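Local atomic coordinates of putative uncharacterized protein (Legionella drancourtii, PDB entry 4JVS), a protein that probably acts as a GTPase-activating protein, being the GAP domain of a secreted Legionella effector of the LepB family. Residues Gln32-Pro35 with Glu36-Thr40; Ile170-Gln173 with Leu174-Ile177; Ser271-Gln274 with Glu275-Ser279. All coordinates share one frame; numbering follows the deposited sequence.

Contact 1: residues Gln32-Pro35 with Glu36-Thr40; sequences QPFP and ELIRT
Phe-34 and Ile-38 meet one turn apart at the start of helix 34-45, a helix N terminus with Pro-33 at its N-cap. Phe-34 has its CG anti to the backbone N (chi1 -166°), which stands the ring beside Ile-38. In the isoleucine CG1 lies anti to the carbonyl carbon (chi1 -65°), and this turns the branch over one ring face, a CH-pi contact of 4.0 Å from CG1 to the ring centroid; its CD1 continues toward the rim, 3.9 Å from Phe-34 CZ. Around this pair Phe-67 and Phe-202 pack edge-to-face against the same ring, while Leu-199 and Met-203 of helix 193-214 cover Ile-38.

Pro-33 sits just before the helix. Pro-35 lacks an N-H, but it lies in the first turn, where the carbonyl four residues back would fall before the helix. Pro-33 O accepts from Leu-37 N at 3.1 Å, and Phe-34 O and Pro-35 O accept from Ile-38 N and Arg-39 N. Farther along, Glu-36 O is gripped twice, by Thr-40 N and, from the opposite face of its carbonyl plane, by the Thr-40 hydroxyl, with OG1 to O at 3.0 Å.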
loop_
_atom_site.group_PDB
_atom_site.type_symbol
_atom_site.label_atom_id
_atom_site.label_comp_id
_atom_site.label_asym_id
_atom_site.label_seq_id
_atom_site.Cartn_x
_atom_site.Cartn_y
_atom_site.Cartn_z
ATOM N N GLN A 32 9.266 24.574 -7.483
ATOM C CA GLN A 32 7.902 24.445 -7.951
ATOM C C GLN A 32 7.184 23.233 -7.408
ATOM O O GLN A 32 7.759 22.186 -7.237
ATOM C CB GLN A 32 7.854 24.463 -9.473
ATOM C CG GLN A 32 8.812 25.467 -10.092
ATOM C CD GLN A 32 8.175 26.760 -10.553
ATOM O OE1 GLN A 32 7.167 27.208 -10.023
ATOM N NE2 GLN A 32 8.784 27.374 -11.539
ATOM N N PRO A 33 5.902 23.413 -7.173
ATOM C CA PRO A 33 5.021 22.436 -6.582
ATOM C C PRO A 33 4.718 21.309 -7.510
ATOM O O PRO A 33 4.903 21.441 -8.672
ATOM C CB PRO A 33 3.754 23.230 -6.381
ATOM C CG PRO A 33 4.198 24.601 -6.229
ATOM C CD PRO A 33 5.297 24.736 -7.197
ATOM N N PHE A 34 4.256 20.199 -6.971
ATOM C CA PHE A 34 3.914 19.028 -7.773
ATOM C C PHE A 34 2.976 19.309 -8.974
ATOM O O PHE A 34 3.253 18.844 -10.076
ATOM C CB PHE A 34 3.365 17.918 -6.860
ATOM C CG PHE A 34 3.297 16.562 -7.510
ATOM C CD1 PHE A 34 4.406 15.726 -7.532
ATOM C CD2 PHE A 34 2.122 16.122 -8.088
ATOM C CE1 PHE A 34 4.339 14.476 -8.124
ATOM C CE2 PHE A 34 2.050 14.880 -8.683
ATOM C CZ PHE A 34 3.163 14.051 -8.698
ATOM N N PRO A 35 1.917 20.058 -8.793
ATOM C CA PRO A 35 1.025 20.310 -9.897
ATOM C C PRO A 35 1.661 21.054 -11.044
ATOM O O PRO A 35 1.408 20.740 -12.172
ATOM C CB PRO A 35 -0.023 21.180 -9.263
ATOM C CG PRO A 35 -0.041 20.755 -7.888
ATOM C CD PRO A 35 1.375 20.619 -7.563
ATOM N N GLU A 36 2.456 22.057 -10.766
ATOM C CA GLU A 36 3.171 22.759 -11.805
ATOM C C GLU A 36 4.192 21.906 -12.489
ATOM O O GLU A 36 4.436 22.034 -13.653
ATOM C CB GLU A 36 3.800 24.008 -11.256
ATOM C CG GLU A 36 2.785 25.102 -11.116
ATOM C CD GLU A 36 1.904 25.214 -12.319
ATOM O OE1 GLU A 36 0.684 25.226 -12.146
ATOM O OE2 GLU A 36 2.445 25.297 -13.432
ATOM N N LEU A 37 4.829 21.062 -11.725
ATOM C CA LEU A 37 5.771 20.163 -12.272
ATOM C C LEU A 37 5.103 19.238 -13.259
ATOM O O LEU A 37 5.569 19.057 -14.337
ATOM C CB LEU A 37 6.319 19.367 -11.119
ATOM C CG LEU A 37 7.456 18.403 -11.274
ATOM C CD1 LEU A 37 8.592 19.096 -11.957
ATOM C CD2 LEU A 37 7.882 17.952 -9.915
ATOM N N ILE A 38 3.973 18.685 -12.915
ATOM C CA ILE A 38 3.279 17.810 -13.811
ATOM C C ILE A 38 2.776 18.499 -15.047
ATOM O O ILE A 38 2.903 18.006 -16.127
ATOM C CB ILE A 38 2.110 17.201 -13.086
ATOM C CG1 ILE A 38 2.610 16.322 -11.958
ATOM C CG2 ILE A 38 1.250 16.406 -14.029
ATOM C CD1 ILE A 38 3.887 15.610 -12.241
ATOM N N ARG A 39 2.208 19.671 -14.874
ATOM C CA ARG A 39 1.761 20.512 -15.978
ATOM C C ARG A 39 2.904 20.694 -16.969
ATOM O O ARG A 39 2.736 20.487 -18.171
ATOM C CB ARG A 39 1.313 21.877 -15.457
ATOM C CG ARG A 39 0.529 22.726 -16.463
ATOM C CD ARG A 39 0.794 24.225 -16.250
ATOM N NE ARG A 39 1.956 24.689 -17.016
ATOM C CZ ARG A 39 3.072 25.207 -16.501
ATOM N NH1 ARG A 39 3.221 25.365 -15.188
ATOM N NH2 ARG A 39 4.048 25.580 -17.316
ATOM N N THR A 40 4.070 21.061 -16.440
ATOM C CA THR A 40 5.290 21.196 -17.230
ATOM C C THR A 40 5.623 19.933 -18.007
ATOM O O THR A 40 5.810 19.974 -19.224
ATOM C CB THR A 40 6.501 21.551 -16.353
ATOM O OG1 THR A 40 6.335 22.865 -15.806
ATOM C CG2 THR A 40 7.769 21.518 -17.175
#

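Contact 2: residues Ile170-Gln173 with Leu174-Ile177; sequences IILQ and LRLI
Ile-170 and Leu-174 touch through their branches, CG2 of the isoleucine lying 4.3 Å from CD1 of the leucine, along the last two turns of helix 156-177. Their backbones are joined as well, Leu-174 N donating to Ile-170 O. Both side chains belong to the core of the LepB GAP N-terminal subdomain, where Leu-199 and Phe-202 meet Ile-170, and Trp-41 and Leu-195 meet Leu-174. Ile-171 comes next; its side chain packs on Leu-63 of helix 60-80, and its share in the contact is the carbonyl that accepts from Arg-175 N at 3.0 Å.

Leu-172 carries more. With CG anti to the backbone N (chi1 -152°), it runs side by side with Leu-176, and its CD2 rests 3.7 Å from Leu-176 CD1. The same methyl is 4.1 Å from Arg-175 NH2, a looser approach that is oblique to the guanidinium. Gln-173 folds back at chi2 (-58°), bringing OE1 to 3.8 Å from Leu-176 CD1, while its NE2 is hydrogen-bonded to Asn-169 OD1 one turn earlier.

This end of the helix packs on the chain of another protein through Leu-172 and Leu-176, and Arg-175 NH1 pairs in a salt bridge with an acidic side chain of that other chain. Lying about 11 Å from the aluminum fluoride, Arg-175 probably helps hold the partner rather than touching the nucleotide site.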
loop_
_atom_site.group_PDB
_atom_site.type_symbol
_atom_site.label_atom_id
_atom_site.label_comp_id
_atom_site.label_asym_id
_atom_site.label_seq_id
_atom_site.Cartn_x
_atom_site.Cartn_y
_atom_site.Cartn_z
ATOM N N ILE A 170 2.098 8.521 -11.305
ATOM C CA ILE A 170 3.053 9.309 -12.077
ATOM C C ILE A 170 4.476 8.912 -11.672
ATOM O O ILE A 170 5.335 8.642 -12.509
ATOM C CB ILE A 170 2.869 10.823 -11.834
ATOM C CG1 ILE A 170 1.498 11.292 -12.324
ATOM C CG2 ILE A 170 3.981 11.622 -12.501
ATOM C CD1 ILE A 170 1.239 12.767 -12.076
ATOM N N ILE A 171 4.703 8.863 -10.369
ATOM C CA ILE A 171 5.986 8.469 -9.818
ATOM C C ILE A 171 6.296 7.022 -10.164
ATOM O O ILE A 171 7.433 6.697 -10.478
ATOM C CB ILE A 171 5.992 8.660 -8.288
ATOM C CG1 ILE A 171 5.757 10.142 -7.958
ATOM C CG2 ILE A 171 7.276 8.114 -7.689
ATOM C CD1 ILE A 171 5.927 10.510 -6.514
ATOM N N LEU A 172 5.272 6.168 -10.131
ATOM C CA LEU A 172 5.398 4.751 -10.486
ATOM C C LEU A 172 5.871 4.582 -11.926
ATOM O O LEU A 172 6.857 3.883 -12.199
ATOM C CB LEU A 172 4.048 4.045 -10.332
ATOM C CG LEU A 172 3.964 2.544 -10.014
ATOM C CD1 LEU A 172 2.617 1.979 -10.416
ATOM C CD2 LEU A 172 5.068 1.724 -10.635
ATOM N N GLN A 173 5.149 5.204 -12.852
ATOM C CA GLN A 173 5.472 5.054 -14.263
ATOM C C GLN A 173 6.871 5.583 -14.568
ATOM O O GLN A 173 7.591 4.988 -15.371
ATOM C CB GLN A 173 4.411 5.716 -15.143
ATOM C CG GLN A 173 3.011 5.157 -14.935
ATOM C CD GLN A 173 2.914 3.663 -15.196
ATOM O OE1 GLN A 173 3.681 3.106 -15.984
ATOM N NE2 GLN A 173 1.966 3.007 -14.534
ATOM N N LEU A 174 7.262 6.678 -13.915
ATOM C CA LEU A 174 8.609 7.226 -14.090
ATOM C C LEU A 174 9.698 6.278 -13.575
ATOM O O LEU A 174 10.719 6.090 -14.231
ATOM C CB LEU A 174 8.744 8.600 -13.424
ATOM C CG LEU A 174 7.883 9.733 -13.991
ATOM C CD1 LEU A 174 8.202 11.055 -13.295
ATOM C CD2 LEU A 174 8.033 9.854 -15.503
ATOM N N ARG A 175 9.471 5.687 -12.402
ATOM C CA ARG A 175 10.406 4.725 -11.815
ATOM C C ARG A 175 10.508 3.489 -12.703
ATOM O O ARG A 175 11.585 2.903 -12.840
ATOM C CB ARG A 175 9.961 4.334 -10.397
ATOM C CG ARG A 175 11.101 4.086 -9.406
ATOM C CD ARG A 175 11.019 2.700 -8.724
ATOM N NE ARG A 175 9.719 2.444 -8.098
ATOM C CZ ARG A 175 8.980 1.350 -8.303
ATOM N NH1 ARG A 175 9.408 0.387 -9.121
ATOM N NH2 ARG A 175 7.805 1.215 -7.687
ATOM N N LEU A 176 9.381 3.099 -13.303
ATOM C CA LEU A 176 9.354 1.984 -14.253
ATOM C C LEU A 176 10.183 2.277 -15.509
ATOM O O LEU A 176 11.027 1.480 -15.905
ATOM C CB LEU A 176 7.910 1.619 -14.636
ATOM C CG LEU A 176 7.117 0.793 -13.616
ATOM C CD1 LEU A 176 5.692 0.574 -14.059
ATOM C CD2 LEU A 176 7.786 -0.539 -13.374
ATOM N N ILE A 177 9.922 3.408 -16.110
ATOM C CA ILE A 177 10.606 3.842 -17.291
ATOM C C ILE A 177 12.051 4.031 -17.004
ATOM O O ILE A 177 12.867 3.739 -17.809
ATOM C CB ILE A 177 10.012 5.129 -17.817
ATOM C CG1 ILE A 177 8.874 4.797 -18.760
ATOM C CG2 ILE A 177 11.057 5.905 -18.551
ATOM C CD1 ILE A 177 7.802 5.836 -18.813
#

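Contact 3: residues Ser271-Gln274 with Glu275-Ser279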
loop_
_atom_site.group_PDB
_atom_site.type_symbol
_atom_site.label_atom_id
_atom_site.label_comp_id
_atom_site.label_asym_id
_atom_site.label_seq_id
_atom_site.Cartn_x
_atom_site.Cartn_y
_atom_site.Cartn_z
ATOM N N SER A 271 -1.230 3.534 35.013
ATOM C CA SER A 271 -1.966 2.408 34.476
ATOM C C SER A 271 -1.976 2.274 32.982
ATOM O O SER A 271 -1.772 1.214 32.458
ATOM C CB SER A 271 -3.386 2.442 34.982
ATOM O OG SER A 271 -4.253 2.840 33.965
ATOM N N LEU A 272 -2.209 3.376 32.303
ATOM C CA LEU A 272 -2.115 3.470 30.845
ATOM C C LEU A 272 -0.686 3.238 30.360
ATOM O O LEU A 272 -0.470 2.549 29.372
ATOM C CB LEU A 272 -2.617 4.818 30.331
ATOM C CG LEU A 272 -4.120 5.067 30.373
ATOM C CD1 LEU A 272 -4.422 6.460 29.836
ATOM C CD2 LEU A 272 -4.869 4.001 29.587
ATOM N N TRP A 273 0.281 3.807 31.068
ATOM C CA TRP A 273 1.686 3.639 30.726
ATOM C C TRP A 273 2.145 2.186 30.797
ATOM O O TRP A 273 2.972 1.745 29.997
ATOM C CB TRP A 273 2.563 4.480 31.644
ATOM C CG TRP A 273 3.987 4.073 31.573
ATOM C CD1 TRP A 273 4.710 3.449 32.542
ATOM C CD2 TRP A 273 4.860 4.234 30.450
ATOM N NE1 TRP A 273 5.995 3.226 32.100
ATOM C CE2 TRP A 273 6.110 3.692 30.822
ATOM C CE3 TRP A 273 4.713 4.790 29.178
ATOM C CZ2 TRP A 273 7.201 3.693 29.957
ATOM C CZ3 TRP A 273 5.796 4.791 28.326
ATOM C CH2 TRP A 273 7.026 4.244 28.719
ATOM N N GLN A 274 1.564 1.429 31.699
ATOM C CA GLN A 274 1.883 0.037 31.836
ATOM C C GLN A 274 1.533 -0.719 30.606
ATOM O O GLN A 274 2.269 -1.546 30.153
ATOM C CB GLN A 274 1.023 -0.519 32.928
ATOM C CG GLN A 274 1.784 -1.160 34.053
ATOM C CD GLN A 274 0.875 -1.503 35.181
ATOM O OE1 GLN A 274 -0.329 -1.512 35.023
ATOM N NE2 GLN A 274 1.441 -1.783 36.328
ATOM N N GLU A 275 0.364 -0.448 30.076
ATOM C CA GLU A 275 -0.048 -1.059 28.852
ATOM C C GLU A 275 0.782 -0.616 27.706
ATOM O O GLU A 275 1.055 -1.380 26.825
ATOM C CB GLU A 275 -1.490 -0.769 28.587
ATOM C CG GLU A 275 -2.336 -0.958 29.810
ATOM C CD GLU A 275 -3.261 -2.115 29.681
ATOM O OE1 GLU A 275 -4.171 -2.055 28.866
ATOM O OE2 GLU A 275 -3.080 -3.090 30.406
ATOM N N VAL A 276 1.134 0.651 27.695
ATOM C CA VAL A 276 1.971 1.193 26.664
ATOM C C VAL A 276 3.338 0.601 26.683
ATOM O O VAL A 276 3.872 0.319 25.658
ATOM C CB VAL A 276 2.092 2.698 26.774
ATOM C CG1 VAL A 276 3.122 3.211 25.801
ATOM C CG2 VAL A 276 0.773 3.339 26.473
ATOM N N ASP A 277 3.899 0.414 27.861
ATOM C CA ASP A 277 5.241 -0.141 28.002
ATOM C C ASP A 277 5.356 -1.592 27.525
ATOM O O ASP A 277 6.316 -1.951 26.844
ATOM C CB ASP A 277 5.732 -0.026 29.451
ATOM C CG ASP A 277 7.211 -0.380 29.602
ATOM O OD1 ASP A 277 7.560 -1.095 30.574
ATOM O OD2 ASP A 277 8.022 0.064 28.754
ATOM N N ASP A 278 4.396 -2.438 27.873
ATOM C CA ASP A 278 4.546 -3.837 27.496
ATOM C C ASP A 278 4.132 -4.105 26.042
ATOM O O ASP A 278 4.380 -5.190 25.498
ATOM C CB ASP A 278 3.891 -4.792 28.514
ATOM C CG ASP A 278 2.393 -4.640 28.589
ATOM O OD1 ASP A 278 1.725 -4.637 27.529
ATOM O OD2 ASP A 278 1.880 -4.542 29.718
ATOM N N SER A 279 3.515 -3.106 25.415
ATOM C CA SER A 279 3.301 -3.147 23.973
ATOM C C SER A 279 4.550 -2.660 23.242
ATOM O O SER A 279 4.936 -3.222 22.222
ATOM C CB SER A 279 2.083 -2.323 23.572
ATOM O OG SER A 279 1.018 -3.167 23.167
#
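Trp-273 spreads its indole over the next turn of its own helix and meets Val-276 and Asp-277. Its CG lies anti to the backbone N (chi1 165°), an orientation that swings the ring forward although the side chain sets out from the backbone away from these residues. The six-membered ring takes Asp-277 CB over one face, a CH-pi contact with CB 4.3 Å from the ring centroid. The carboxylate lies only 15° from parallel to the indole plane, and its OD2 stands 3.9 Å from Trp-273 CZ2. The side chains of Trp-273 and Val-276 cross at about a right angle, with Val-276 CG1 4.0 Å from Trp-273 CZ3. Ile-299 and Arg-303 of helix 292-306 and Leu-267 of helix 261-267 also pack on the tryptophan, which thereby joins three helices of the LepB GAP C-terminal subdomain.

Within helix 271-280 the backbone bonds are regular: Asp-277 N donates to Trp-273 O at 2.7 Å, and Val-276 N to Leu-272 O. Gln-274 engages mostly through its main chain: its carbonyl accepts from Asp-278 N at 3.2 Å, while the side chain extends beyond CG on an exposed part of the surface. Glu-275 keeps its CG beside the backbone N (chi1 -45°), and this brings CG back over the preceding turn, 3.5 Å from Ser-271 O. Leu-246 of helix 243-253 packs against Leu-272, Glu-275 and Val-276.

In the fold
From the N terminus the three contacts follow in series, none enclosing or crossing another; each lies within one continuous stretch of about two turns and closes no longer loop. Contact 1 covers the start of helix 34-45 and the residues leading into it, and contact 2 ends helix 156-177, both in the N-terminal GAP subdomain. Their centres are 16 Å apart, yet they meet directly: Ile-170 CD1 packs 3.8 Å from Ile-38 CG1 and also reaches Phe-34 CE2, tying the two helices together, with helices 60-80 and 193-214 contributing to the same core. Contact 3 lies in the C-terminal subdomain, on the opposite side of the chain's centre, its nearest atoms about 30 Å from contact 2.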